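Local coordinates for DUF4875 domain-containing protein (Desulfovibrio piger, PDB 4LG3) that is of unknown function and belongs to the DUF4875 family, which is grouped with the CamS-like proteins, so no activity can be assigned to it with confidence, at residues I31-Q36 and R46-V51; A58-A63 and V92-T97; A62-Y67 and W111-L116; C132-M137 and G145-R150; A155-L160 and E165-N170. All coordinates share one frame; numbering follows the deposited sequence.

Contact 1 (I31-Q36 and R46-V51); sequences IVLVEQ and RDSSTV. With SO4 (sulfate ion), chain E.
E35 reaches across from the strand with its carboxylate, and R46 meets it chiefly through its backbone N-H, its charged end adding a long ion pair. The R46 N-H points at E35 OE2 at 2.8 Å and almost straight (173°), nearly along the C-O axis of that oxygen. E35 CG sits between the backbone N and the carbonyl carbon (chi1 67°), and the chain runs extended toward the loop. The two side chains cross at about a right angle, with carboxylate and guanidinium planes 63° apart. E35 OE2 lies 4.0 Å from R46 NE, well out of the guanidinium plane, so this salt bridge is a matter of charge alone. A water donates to E35 OE2 at 2.9 Å and accepts from D47 N, giving that oxygen a second partner. R46 NH2 donates to sulfate O4 at the guanidinium edge; the ion probably came from the crystallisation liquor. On the buried flank, L33 CD1 packs 3.9 Å from S48 CB, while S48 OG bonds to L123 N. An Asx turn (D47 OD1 accepting from S49 N) and a type I turn, S48 to V51, shape the loop between the hairpin of strands 26-36 and 42-44 and helix 53-71.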
# COMPACT_ATOMS: atom_id res chain seq x y z
N ILE A 31 5.71 0.02 1.83
CA ILE A 31 6.45 0.31 0.62
C ILE A 31 5.57 1.13 -0.32
O ILE A 31 4.35 1.19 -0.13
CB ILE A 31 7.01 -0.99 -0.06
CG1 ILE A 31 5.90 -1.96 -0.50
CG2 ILE A 31 8.10 -1.68 0.82
CD1 ILE A 31 6.33 -3.01 -1.56
N VAL A 32 6.20 1.78 -1.31
CA VAL A 32 5.52 2.53 -2.38
C VAL A 32 6.19 2.16 -3.71
O VAL A 32 7.38 1.81 -3.72
CB VAL A 32 5.48 4.09 -2.20
CG1 VAL A 32 4.60 4.51 -1.03
CG2 VAL A 32 6.88 4.70 -2.11
N LEU A 33 5.44 2.31 -4.82
CA LEU A 33 5.96 2.11 -6.16
C LEU A 33 6.75 3.33 -6.57
O LEU A 33 6.29 4.46 -6.34
CB LEU A 33 4.86 1.85 -7.18
CG LEU A 33 4.03 0.59 -7.01
CD1 LEU A 33 3.02 0.50 -8.13
CD2 LEU A 33 4.91 -0.68 -6.91
N VAL A 34 7.92 3.12 -7.18
CA VAL A 34 8.77 4.22 -7.64
C VAL A 34 9.13 4.07 -9.12
O VAL A 34 8.97 3.00 -9.71
CB VAL A 34 10.06 4.40 -6.79
CG1 VAL A 34 9.72 4.73 -5.34
CG2 VAL A 34 10.98 3.18 -6.89
N GLU A 35 9.61 5.17 -9.70
CA GLU A 35 10.13 5.17 -11.07
C GLU A 35 11.25 6.18 -11.18
O GLU A 35 11.37 7.04 -10.32
CB GLU A 35 9.02 5.46 -12.10
CG GLU A 35 8.45 6.86 -12.04
CD GLU A 35 7.31 7.11 -13.01
OE1 GLU A 35 7.44 6.73 -14.19
OE2 GLU A 35 6.29 7.68 -12.58
N GLN A 36 12.05 6.10 -12.25
CA GLN A 36 13.10 7.10 -12.54
C GLN A 36 12.53 8.24 -13.36
O GLN A 36 11.81 7.98 -14.34
CB GLN A 36 14.24 6.50 -13.36
CG GLN A 36 15.00 5.40 -12.70
CD GLN A 36 16.27 5.15 -13.47
OE1 GLN A 36 17.23 5.91 -13.39
NE2 GLN A 36 16.27 4.08 -14.27
N ARG A 46 4.14 8.10 -10.82
CA ARG A 46 3.17 9.10 -11.24
C ARG A 46 1.80 8.50 -11.56
O ARG A 46 0.79 9.12 -11.24
CB ARG A 46 3.72 9.90 -12.44
CG ARG A 46 4.94 10.74 -12.09
CD ARG A 46 5.25 11.77 -13.15
NE ARG A 46 6.48 11.44 -13.87
CZ ARG A 46 7.56 12.22 -13.92
NH1 ARG A 46 7.58 13.39 -13.28
NH2 ARG A 46 8.63 11.84 -14.61
N ASP A 47 1.76 7.32 -12.20
CA ASP A 47 0.53 6.64 -12.59
C ASP A 47 0.75 5.12 -12.55
O ASP A 47 1.60 4.62 -13.27
CB ASP A 47 0.09 7.11 -14.00
CG ASP A 47 -1.35 6.81 -14.40
OD1 ASP A 47 -1.75 5.63 -14.34
OD2 ASP A 47 -2.06 7.75 -14.83
N SER A 48 -0.01 4.40 -11.73
CA SER A 48 0.09 2.94 -11.63
C SER A 48 -1.21 2.24 -12.16
O SER A 48 -1.39 1.03 -11.95
CB SER A 48 0.39 2.51 -10.19
OG SER A 48 -0.45 3.10 -9.21
N SER A 49 -2.06 2.96 -12.91
CA SER A 49 -3.33 2.37 -13.38
C SER A 49 -3.15 1.24 -14.41
O SER A 49 -4.08 0.45 -14.62
CB SER A 49 -4.26 3.44 -13.94
OG SER A 49 -3.60 4.16 -14.97
N THR A 50 -1.93 1.12 -14.99
CA THR A 50 -1.59 0.06 -15.96
C THR A 50 -0.85 -1.10 -15.28
O THR A 50 -0.53 -2.07 -15.95
CB THR A 50 -0.78 0.62 -17.11
OG1 THR A 50 0.42 1.21 -16.58
CG2 THR A 50 -1.56 1.60 -17.95
N VAL A 51 -0.61 -1.00 -13.97
CA VAL A 51 0.02 -2.05 -13.17
C VAL A 51 -1.08 -3.07 -12.82
O VAL A 51 -2.11 -2.69 -12.26
CB VAL A 51 0.76 -1.50 -11.91
CG1 VAL A 51 1.45 -2.62 -11.15
CG2 VAL A 51 1.77 -0.43 -12.30
S SO4 E . 10.24 10.96 -17.16
O1 SO4 E . 11.47 10.37 -17.70
O2 SO4 E . 10.51 12.27 -16.54
O3 SO4 E . 9.27 11.14 -18.25
O4 SO4 E . 9.71 10.03 -16.16
O HOH W 1 3.97 6.70 -13.94

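Contact 2 (A58-A63 and V92-T97); sequences ATVIAA and VLATAT
The axes of helix segment 58-63 and strand segment 92-97 approach to 7.6 Å and run 36° apart in the same general direction, with the CA atoms of V60 and A96 closest in register. V60 carries the helix side of the contact. Its CG1 meets A94 CB at 3.8 Å, while V60 CG2 bridges A96 CB (3.8 Å) and A94 CB (4.0 Å). CG2 also rests against the intervening backbone, 3.9 Å from T95 O. A chi1 of -69° is what turns CG1 to A94 and CG2 to A96 and the T95 carbonyl. A94 and A96 point toward the helix, and having only CB to offer they let the helix come close. T95, between them, points away, and its OG1 bonds to T115 O on the next strand. No hydrogen bond crosses the interface. L93 and A94 together face L80, a classic beta bulge at the start of the strand. The whole is a helix laid on a mixed sheet, helix 53-71 forming part of the crossover between parallel strands 26-36 and 75-81.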
# COMPACT_ATOMS: atom_id res chain seq x y z
N ALA A 58 3.09 -9.55 -6.87
CA ALA A 58 4.49 -9.93 -7.06
C ALA A 58 5.44 -8.97 -6.35
O ALA A 58 6.49 -9.40 -5.88
CB ALA A 58 4.84 -9.98 -8.53
N THR A 59 5.05 -7.68 -6.23
CA THR A 59 5.84 -6.63 -5.58
C THR A 59 5.92 -6.89 -4.06
O THR A 59 7.02 -6.87 -3.49
CB THR A 59 5.25 -5.25 -5.92
OG1 THR A 59 5.25 -5.11 -7.33
CG2 THR A 59 6.06 -4.08 -5.32
N VAL A 60 4.77 -7.17 -3.42
CA VAL A 60 4.71 -7.41 -1.98
C VAL A 60 5.32 -8.77 -1.65
O VAL A 60 6.00 -8.87 -0.62
CB VAL A 60 3.31 -7.19 -1.32
CG1 VAL A 60 2.93 -5.70 -1.32
CG2 VAL A 60 2.22 -8.05 -1.97
N ILE A 61 5.15 -9.78 -2.53
CA ILE A 61 5.76 -11.10 -2.36
C ILE A 61 7.28 -10.93 -2.34
O ILE A 61 7.91 -11.40 -1.40
CB ILE A 61 5.28 -12.13 -3.43
CG1 ILE A 61 3.77 -12.47 -3.22
CG2 ILE A 61 6.12 -13.44 -3.39
CD1 ILE A 61 3.05 -13.07 -4.48
N ALA A 62 7.87 -10.24 -3.34
CA ALA A 62 9.32 -10.01 -3.47
C ALA A 62 9.87 -9.18 -2.33
O ALA A 62 10.96 -9.48 -1.87
CB ALA A 62 9.62 -9.32 -4.79
N ALA A 63 9.12 -8.16 -1.85
CA ALA A 63 9.54 -7.34 -0.73
C ALA A 63 9.57 -8.20 0.55
O ALA A 63 10.56 -8.15 1.28
CB ALA A 63 8.62 -6.15 -0.58
N VAL A 92 -4.18 1.48 0.41
CA VAL A 92 -3.54 0.18 0.27
C VAL A 92 -3.80 -0.36 -1.13
O VAL A 92 -4.96 -0.51 -1.52
CB VAL A 92 -4.05 -0.81 1.35
CG1 VAL A 92 -3.45 -2.20 1.19
CG2 VAL A 92 -3.77 -0.27 2.74
N LEU A 93 -2.72 -0.69 -1.84
CA LEU A 93 -2.76 -1.33 -3.15
C LEU A 93 -2.55 -2.86 -3.04
O LEU A 93 -3.06 -3.60 -3.87
CB LEU A 93 -1.70 -0.72 -4.08
CG LEU A 93 -1.87 0.73 -4.53
CD1 LEU A 93 -0.86 1.07 -5.60
CD2 LEU A 93 -3.32 1.03 -5.01
N ALA A 94 -1.81 -3.32 -2.02
CA ALA A 94 -1.50 -4.73 -1.83
C ALA A 94 -0.92 -4.97 -0.47
O ALA A 94 -0.27 -4.08 0.09
CB ALA A 94 -0.49 -5.20 -2.90
N THR A 95 -1.08 -6.21 0.04
CA THR A 95 -0.54 -6.69 1.32
C THR A 95 -0.12 -8.15 1.22
O THR A 95 -0.72 -8.90 0.44
CB THR A 95 -1.56 -6.57 2.51
OG1 THR A 95 -2.68 -7.43 2.29
CG2 THR A 95 -2.02 -5.17 2.79
N ALA A 96 0.82 -8.56 2.09
CA ALA A 96 1.30 -9.93 2.21
C ALA A 96 2.07 -10.11 3.51
O ALA A 96 2.90 -9.27 3.86
CB ALA A 96 2.17 -10.32 1.02
N THR A 97 1.79 -11.21 4.21
CA THR A 97 2.51 -11.62 5.40
C THR A 97 3.19 -12.98 5.07
O THR A 97 2.56 -13.89 4.56
CB THR A 97 1.61 -11.61 6.64
OG1 THR A 97 1.11 -10.27 6.86
CG2 THR A 97 2.34 -12.10 7.88

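Contact 3 (A62-Y67 and W111-L116); sequences AAARYY and WTWNTL. With SO4 (sulfate ion), chain D.
The W113 side chain fills the gap between its own strand and helix 53-71, touching A64 and R65 in a helix packed on one face of the mixed beta-sheet. R65 can be followed outward from the helix. Its CB does not point at the strand; with CG beside the backbone N (chi1 -67°) and the chain extended from there to NE, the end is carried past the indole. CG is the first atom to meet the ring, 4.1 Å from W113 CZ2. NE passes the same carbon, and CZ comes closest, 3.8 Å from W113 CZ2, which sits over the centre of one guanidinium face. The planes are 65° apart and R65 CZ lies near the plane of the indole, so the ring presents its edge to the guanidinium, not its pi face. At the tip, R65 NH1 makes weak bonds to sulfate O1 (3.0 Å) and O3 (3.1 Å), and R65 NH2 a further weak bond to O3 (3.4 Å). The other contact is apolar: A64 CB lies 3.7 Å from W113 CH2, approaching the ring obliquely. Y98, whose ring stacks on W113, bonds through its OH to the same sulfate, an ion probably from the crystallisation liquor. A nearly straight bond to this ion comes from the indole: W113 NE1 donates to sulfate O3 at 2.9 Å and 171°, with the oxygen in the ring plane.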
# COMPACT_ATOMS: atom_id res chain seq x y z
N ALA A 62 7.87 -10.24 -3.34
CA ALA A 62 9.32 -10.01 -3.47
C ALA A 62 9.87 -9.18 -2.33
O ALA A 62 10.96 -9.48 -1.87
CB ALA A 62 9.62 -9.32 -4.79
N ALA A 63 9.12 -8.16 -1.85
CA ALA A 63 9.54 -7.34 -0.73
C ALA A 63 9.57 -8.20 0.55
O ALA A 63 10.56 -8.15 1.28
CB ALA A 63 8.62 -6.15 -0.58
N ALA A 64 8.53 -9.03 0.77
CA ALA A 64 8.44 -9.94 1.95
C ALA A 64 9.64 -10.88 2.02
O ALA A 64 10.28 -10.97 3.07
CB ALA A 64 7.13 -10.73 1.92
N ARG A 65 9.98 -11.53 0.91
CA ARG A 65 11.11 -12.44 0.75
C ARG A 65 12.43 -11.74 1.00
O ARG A 65 13.28 -12.28 1.72
CB ARG A 65 11.11 -13.05 -0.64
CG ARG A 65 9.94 -13.98 -0.87
CD ARG A 65 10.26 -14.83 -2.07
NE ARG A 65 9.08 -15.47 -2.64
CZ ARG A 65 8.64 -16.67 -2.29
NH1 ARG A 65 9.27 -17.35 -1.34
NH2 ARG A 65 7.58 -17.19 -2.88
N TYR A 66 12.58 -10.51 0.50
CA TYR A 66 13.77 -9.67 0.68
C TYR A 66 13.99 -9.35 2.16
O TYR A 66 15.07 -9.62 2.68
CB TYR A 66 13.70 -8.36 -0.15
CG TYR A 66 14.75 -7.33 0.28
CD1 TYR A 66 16.12 -7.57 0.09
CD2 TYR A 66 14.38 -6.18 0.98
CE1 TYR A 66 17.08 -6.69 0.58
CE2 TYR A 66 15.34 -5.29 1.46
CZ TYR A 66 16.69 -5.56 1.27
OH TYR A 66 17.61 -4.67 1.75
N TYR A 67 12.98 -8.82 2.85
CA TYR A 67 13.09 -8.42 4.23
C TYR A 67 13.28 -9.58 5.18
O TYR A 67 13.99 -9.42 6.17
CB TYR A 67 11.90 -7.54 4.65
CG TYR A 67 12.06 -6.12 4.17
CD1 TYR A 67 12.97 -5.25 4.78
CD2 TYR A 67 11.35 -5.65 3.07
CE1 TYR A 67 13.14 -3.95 4.32
CE2 TYR A 67 11.55 -4.36 2.57
CZ TYR A 67 12.42 -3.51 3.22
OH TYR A 67 12.53 -2.21 2.81
N TRP A 111 0.94 -21.90 8.43
CA TRP A 111 0.93 -21.19 7.15
C TRP A 111 2.22 -20.47 6.95
O TRP A 111 2.87 -20.08 7.92
CB TRP A 111 -0.26 -20.22 7.00
CG TRP A 111 -0.43 -19.19 8.08
CD1 TRP A 111 -1.33 -19.20 9.09
CD2 TRP A 111 0.23 -17.90 8.15
NE1 TRP A 111 -1.26 -18.03 9.82
CE2 TRP A 111 -0.33 -17.21 9.25
CE3 TRP A 111 1.21 -17.27 7.37
CZ2 TRP A 111 0.09 -15.92 9.61
CZ3 TRP A 111 1.65 -16.00 7.74
CH2 TRP A 111 1.09 -15.34 8.85
N THR A 112 2.57 -20.24 5.67
CA THR A 112 3.77 -19.55 5.22
C THR A 112 3.36 -18.18 4.69
O THR A 112 4.06 -17.20 4.91
CB THR A 112 4.49 -20.42 4.17
OG1 THR A 112 4.66 -21.73 4.74
CG2 THR A 112 5.86 -19.85 3.76
N TRP A 113 2.23 -18.12 3.99
CA TRP A 113 1.70 -16.88 3.42
C TRP A 113 0.27 -16.63 3.91
O TRP A 113 -0.54 -17.56 4.00
CB TRP A 113 1.76 -16.90 1.88
CG TRP A 113 3.16 -16.86 1.34
CD1 TRP A 113 3.95 -17.92 1.01
CD2 TRP A 113 3.94 -15.68 1.05
NE1 TRP A 113 5.17 -17.49 0.55
CE2 TRP A 113 5.19 -16.12 0.54
CE3 TRP A 113 3.71 -14.30 1.18
CZ2 TRP A 113 6.20 -15.22 0.18
CZ3 TRP A 113 4.71 -13.41 0.81
CH2 TRP A 113 5.94 -13.87 0.33
N ASN A 114 -0.03 -15.38 4.25
CA ASN A 114 -1.36 -14.97 4.72
C ASN A 114 -1.58 -13.50 4.43
O ASN A 114 -0.62 -12.79 4.10
CB ASN A 114 -1.50 -15.22 6.21
CG ASN A 114 -2.92 -15.52 6.66
OD1 ASN A 114 -3.91 -15.23 5.98
ND2 ASN A 114 -3.04 -16.12 7.83
N THR A 115 -2.84 -13.04 4.54
CA THR A 115 -3.27 -11.65 4.38
C THR A 115 -2.86 -11.18 3.00
O THR A 115 -2.23 -10.12 2.83
CB THR A 115 -2.72 -10.76 5.55
OG1 THR A 115 -2.81 -11.48 6.78
CG2 THR A 115 -3.47 -9.44 5.69
N LEU A 116 -3.19 -12.01 2.01
CA LEU A 116 -2.84 -11.77 0.62
C LEU A 116 -3.89 -10.91 -0.01
O LEU A 116 -5.02 -11.35 -0.15
CB LEU A 116 -2.66 -13.10 -0.12
CG LEU A 116 -1.64 -14.08 0.48
CD1 LEU A 116 -1.63 -15.41 -0.30
CD2 LEU A 116 -0.24 -13.44 0.60
S SO4 D . 8.24 -20.28 0.09
O1 SO4 D . 9.27 -20.37 -0.95
O2 SO4 D . 8.87 -19.79 1.32
O3 SO4 D . 7.15 -19.40 -0.37
O4 SO4 D . 7.69 -21.62 0.35

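Contact 4 (C132-M137 and G145-R150); sequences CLWGEM and GSTDER. With EDO (1,2-ethanediol), chain H.
The rim of the W134 indole is where the two segments meet, and its two sides differ. The tight side is the buried indole itself: the ring packs on L152 and L169, and W134 NE1 donates to O1 of a 1,2-ethanediol molecule at 3.0 Å and 168°. The diol, probably from the crystallisation liquor, also brings its C2 to 3.7 Å from W134 CZ2, and R138 NE bonds to it as well. The touch between the segments is thinner. With CG anti to the backbone N (chi1 -167°), the ring reaches out from the helix far enough for W134 CH2 to lie 4.0 Å from E149 CG, near the ring plane at its edge. E149 is exposed, and its methylene rather than its charge does the touching. T147 CG2 comes in obliquely, 4.5 Å from W134 CZ2, while T147 OG1 is held by Q142. No hydrogen bond joins the segments. The contact lies where helix 125-137 passes helix 149-160, next to the small antiparallel pair of strands 142-143 and 146-147 that joins them.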
# COMPACT_ATOMS: atom_id res chain seq x y z
N CYS A 132 -3.98 13.02 -2.49
CA CYS A 132 -3.05 13.99 -1.94
C CYS A 132 -3.81 15.23 -1.42
O CYS A 132 -3.55 15.67 -0.29
CB CYS A 132 -2.00 14.37 -2.99
SG CYS A 132 -0.75 15.54 -2.39
N LEU A 133 -4.78 15.76 -2.22
CA LEU A 133 -5.61 16.89 -1.81
C LEU A 133 -6.47 16.52 -0.62
O LEU A 133 -6.50 17.28 0.34
CB LEU A 133 -6.46 17.42 -2.96
CG LEU A 133 -5.73 18.02 -4.16
CD1 LEU A 133 -6.71 18.54 -5.18
CD2 LEU A 133 -4.77 19.12 -3.75
N TRP A 134 -7.09 15.32 -0.64
CA TRP A 134 -7.89 14.76 0.46
C TRP A 134 -7.10 14.83 1.76
O TRP A 134 -7.57 15.43 2.72
CB TRP A 134 -8.28 13.29 0.16
CG TRP A 134 -9.34 12.75 1.08
CD1 TRP A 134 -9.16 12.27 2.35
CD2 TRP A 134 -10.75 12.69 0.82
NE1 TRP A 134 -10.37 11.91 2.89
CE2 TRP A 134 -11.37 12.16 1.97
CE3 TRP A 134 -11.55 13.01 -0.30
CZ2 TRP A 134 -12.75 11.91 2.04
CZ3 TRP A 134 -12.92 12.79 -0.22
CH2 TRP A 134 -13.51 12.25 0.93
N GLY A 135 -5.88 14.27 1.76
CA GLY A 135 -4.98 14.26 2.90
C GLY A 135 -4.57 15.62 3.43
O GLY A 135 -4.48 15.81 4.65
N GLU A 136 -4.34 16.58 2.53
CA GLU A 136 -3.90 17.94 2.86
C GLU A 136 -5.00 18.82 3.39
O GLU A 136 -4.74 19.70 4.22
CB GLU A 136 -3.34 18.61 1.60
CG GLU A 136 -1.90 18.22 1.29
CD GLU A 136 -1.25 18.89 0.09
OE1 GLU A 136 -1.89 19.75 -0.55
OE2 GLU A 136 -0.08 18.54 -0.21
N MSE A 137 -6.22 18.63 2.89
CA MSE A 137 -7.37 19.50 3.14
C MSE A 137 -8.36 19.03 4.20
O MSE A 137 -9.03 19.89 4.79
CB MSE A 137 -8.14 19.70 1.81
CG MSE A 137 -7.36 20.46 0.76
SE MSE A 137 -8.29 20.62 -0.95
CE MSE A 137 -6.88 21.42 -1.91
N GLY A 145 -16.08 15.29 14.91
CA GLY A 145 -15.16 14.16 14.83
C GLY A 145 -15.16 13.37 13.53
O GLY A 145 -14.59 12.28 13.47
N SER A 146 -15.80 13.91 12.48
CA SER A 146 -15.84 13.23 11.18
C SER A 146 -15.69 14.23 10.04
O SER A 146 -16.07 15.40 10.18
CB SER A 146 -17.11 12.41 11.03
OG SER A 146 -18.23 13.15 11.49
N THR A 147 -15.11 13.78 8.92
CA THR A 147 -14.91 14.59 7.74
C THR A 147 -16.26 14.88 7.08
O THR A 147 -17.04 13.96 6.86
CB THR A 147 -13.95 13.88 6.76
OG1 THR A 147 -12.70 13.62 7.39
CG2 THR A 147 -13.74 14.65 5.46
N ASP A 148 -16.51 16.16 6.77
CA ASP A 148 -17.69 16.57 6.01
C ASP A 148 -17.34 16.26 4.55
O ASP A 148 -16.75 17.10 3.85
CB ASP A 148 -18.01 18.06 6.28
CG ASP A 148 -19.20 18.64 5.54
OD1 ASP A 148 -19.76 17.95 4.65
OD2 ASP A 148 -19.55 19.80 5.83
N GLU A 149 -17.62 15.00 4.13
CA GLU A 149 -17.29 14.49 2.80
C GLU A 149 -17.87 15.33 1.67
O GLU A 149 -17.16 15.61 0.71
CB GLU A 149 -17.74 13.03 2.66
CG GLU A 149 -16.77 12.05 3.31
CD GLU A 149 -17.24 10.62 3.27
OE1 GLU A 149 -17.09 9.97 2.22
OE2 GLU A 149 -17.79 10.15 4.30
N ARG A 150 -19.15 15.77 1.82
CA ARG A 150 -19.89 16.58 0.86
C ARG A 150 -19.11 17.85 0.48
O ARG A 150 -18.86 18.09 -0.70
CB ARG A 150 -21.28 16.96 1.44
CG ARG A 150 -22.26 17.48 0.41
CD ARG A 150 -23.33 18.32 1.08
NE ARG A 150 -22.83 19.61 1.55
CZ ARG A 150 -23.49 20.76 1.45
NH1 ARG A 150 -24.70 20.79 0.89
NH2 ARG A 150 -22.97 21.89 1.91
C1 EDO H . -12.55 10.50 5.81
O1 EDO H . -11.17 10.85 5.55
C2 EDO H . -13.16 9.47 4.76
O2 EDO H . -12.15 8.61 4.13

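Contact 5 (A155-L160 and E165-N170); sequences AIAKKL and EKVMLN
V167 buries 74 Å² in this contact, against 32 Å² on I156 and 18 Å² on A157; the three join helix 149-160 to the loop that follows it, which passes through a short 3-10 turn and packs back on the helix flank. The CA atoms of A157 and V167 mark the nearest register, 6.8 Å apart. V167 does the touching with both of its methyls. CG1, anti to the backbone N (chi1 175°), lies 3.8 Å from I156 CD1 and 3.9 Å from I156 CB, so it is flanked by the root and the end of the isoleucine. I156 CG2 lies 4.0 Å from both valine methyls, CG1 and CG2. The two side chains cross obliquely, and the isoleucine, with CG1 beside its backbone N, offers both of its branches to the valine. The side-chain packing is apolar, with no hydrogen bond between the segments. I162 also touches V167, and A164 touches A157, both from the loop. V167 thus packs the returning chain against the helix, and I156 also touches L133 of helix 125-137. V167 O accepts a weak hydrogen bond from K153 NZ. A157 is reached mainly at its backbone: V167 CG2 stands 4.0 Å from A157 N and slightly farther, 4.3 Å, from A157 CB.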
# COMPACT_ATOMS: atom_id res chain seq x y z
N ALA A 155 -14.91 21.01 -2.73
CA ALA A 155 -13.73 21.88 -2.75
C ALA A 155 -12.63 21.30 -3.65
O ALA A 155 -11.94 22.07 -4.31
CB ALA A 155 -13.21 22.09 -1.34
N ILE A 156 -12.47 19.94 -3.67
CA ILE A 156 -11.47 19.27 -4.51
C ILE A 156 -11.95 19.39 -5.96
O ILE A 156 -11.18 19.79 -6.83
CB ILE A 156 -11.15 17.80 -4.07
CG1 ILE A 156 -10.54 17.76 -2.65
CG2 ILE A 156 -10.21 17.09 -5.07
CD1 ILE A 156 -10.65 16.43 -1.94
N ALA A 157 -13.25 19.14 -6.19
CA ALA A 157 -13.91 19.25 -7.49
C ALA A 157 -13.72 20.63 -8.09
O ALA A 157 -13.33 20.74 -9.24
CB ALA A 157 -15.39 18.93 -7.35
N LYS A 158 -13.94 21.70 -7.28
CA LYS A 158 -13.80 23.10 -7.69
C LYS A 158 -12.36 23.44 -8.03
O LYS A 158 -12.12 24.22 -8.95
CB LYS A 158 -14.31 24.04 -6.58
CG LYS A 158 -14.67 25.43 -7.10
CD LYS A 158 -15.48 26.22 -6.10
CE LYS A 158 -16.36 27.24 -6.79
NZ LYS A 158 -17.40 27.80 -5.88
N LYS A 159 -11.41 22.86 -7.30
CA LYS A 159 -9.98 23.09 -7.50
C LYS A 159 -9.47 22.41 -8.79
O LYS A 159 -8.71 23.01 -9.54
CB LYS A 159 -9.20 22.58 -6.28
CG LYS A 159 -7.91 23.34 -6.01
CD LYS A 159 -6.83 22.46 -5.41
CE LYS A 159 -5.66 23.30 -4.95
NZ LYS A 159 -4.35 22.62 -5.19
N LEU A 160 -9.88 21.16 -9.03
CA LEU A 160 -9.43 20.37 -10.17
C LEU A 160 -10.34 20.51 -11.38
O LEU A 160 -10.02 19.98 -12.45
CB LEU A 160 -9.31 18.88 -9.78
CG LEU A 160 -8.31 18.53 -8.68
CD1 LEU A 160 -8.41 17.08 -8.32
CD2 LEU A 160 -6.89 18.89 -9.08
N GLU A 165 -18.45 13.60 -8.00
CA GLU A 165 -18.72 12.16 -7.97
C GLU A 165 -17.46 11.34 -8.39
O GLU A 165 -17.43 10.12 -8.22
CB GLU A 165 -19.96 11.79 -8.81
CG GLU A 165 -19.87 12.11 -10.29
CD GLU A 165 -21.12 11.74 -11.08
OE1 GLU A 165 -21.53 10.56 -11.02
OE2 GLU A 165 -21.67 12.64 -11.75
N LYS A 166 -16.43 12.05 -8.90
CA LYS A 166 -15.14 11.50 -9.28
C LYS A 166 -14.12 11.70 -8.13
O LYS A 166 -13.01 11.20 -8.22
CB LYS A 166 -14.64 12.17 -10.59
CG LYS A 166 -14.46 11.23 -11.78
CD LYS A 166 -13.10 10.49 -11.76
CE LYS A 166 -12.87 9.59 -12.95
NZ LYS A 166 -11.55 8.89 -12.87
N VAL A 167 -14.53 12.40 -7.04
CA VAL A 167 -13.69 12.70 -5.87
C VAL A 167 -13.96 11.71 -4.72
O VAL A 167 -15.04 11.67 -4.15
CB VAL A 167 -13.85 14.18 -5.40
CG1 VAL A 167 -13.07 14.46 -4.11
CG2 VAL A 167 -13.43 15.16 -6.48
N MSE A 168 -12.93 10.91 -4.38
CA MSE A 168 -12.93 9.93 -3.30
C MSE A 168 -11.51 9.56 -2.96
O MSE A 168 -10.62 9.64 -3.82
CB MSE A 168 -13.74 8.68 -3.65
CG MSE A 168 -13.15 7.86 -4.79
SE MSE A 168 -14.59 6.89 -5.62
CE MSE A 168 -15.39 8.32 -6.62
N LEU A 169 -11.29 9.17 -1.69
CA LEU A 169 -9.99 8.77 -1.21
C LEU A 169 -9.63 7.39 -1.75
O LEU A 169 -8.49 7.18 -2.18
CB LEU A 169 -9.94 8.80 0.34
CG LEU A 169 -8.64 8.29 1.04
CD1 LEU A 169 -7.37 9.10 0.63
CD2 LEU A 169 -8.80 8.20 2.52
N ASN A 170 -10.61 6.45 -1.74
CA ASN A 170 -10.40 5.07 -2.15
C ASN A 170 -11.22 4.74 -3.42
O ASN A 170 -12.36 4.26 -3.32
CB ASN A 170 -10.73 4.13 -0.97
CG ASN A 170 -9.80 2.94 -0.85
OD1 ASN A 170 -9.27 2.40 -1.84
ND2 ASN A 170 -9.59 2.50 0.37

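Contacts 2 and 3 lie closest, their centres about 7 Å apart; they share A62 and A63 on helix 53-71 and reach neighbouring strands, joined where T95 OG1 bonds to T115 O. Contact 1, about 14 Å from contact 2 between centres, is linked to it by I31 CD1 packing 3.9 Å from T59 CG2. Contacts 4 and 5 form a second cluster, centres about 10 Å apart, both using helix 149-160 and joined by L133 CD1 touching I156 CG2. This cluster lies across the chain's centre from contact 3, whose centre is about 35 Å from that of contact 5. No active site is known; sulfates lie at contacts 1 and 3, a diol at contact 4.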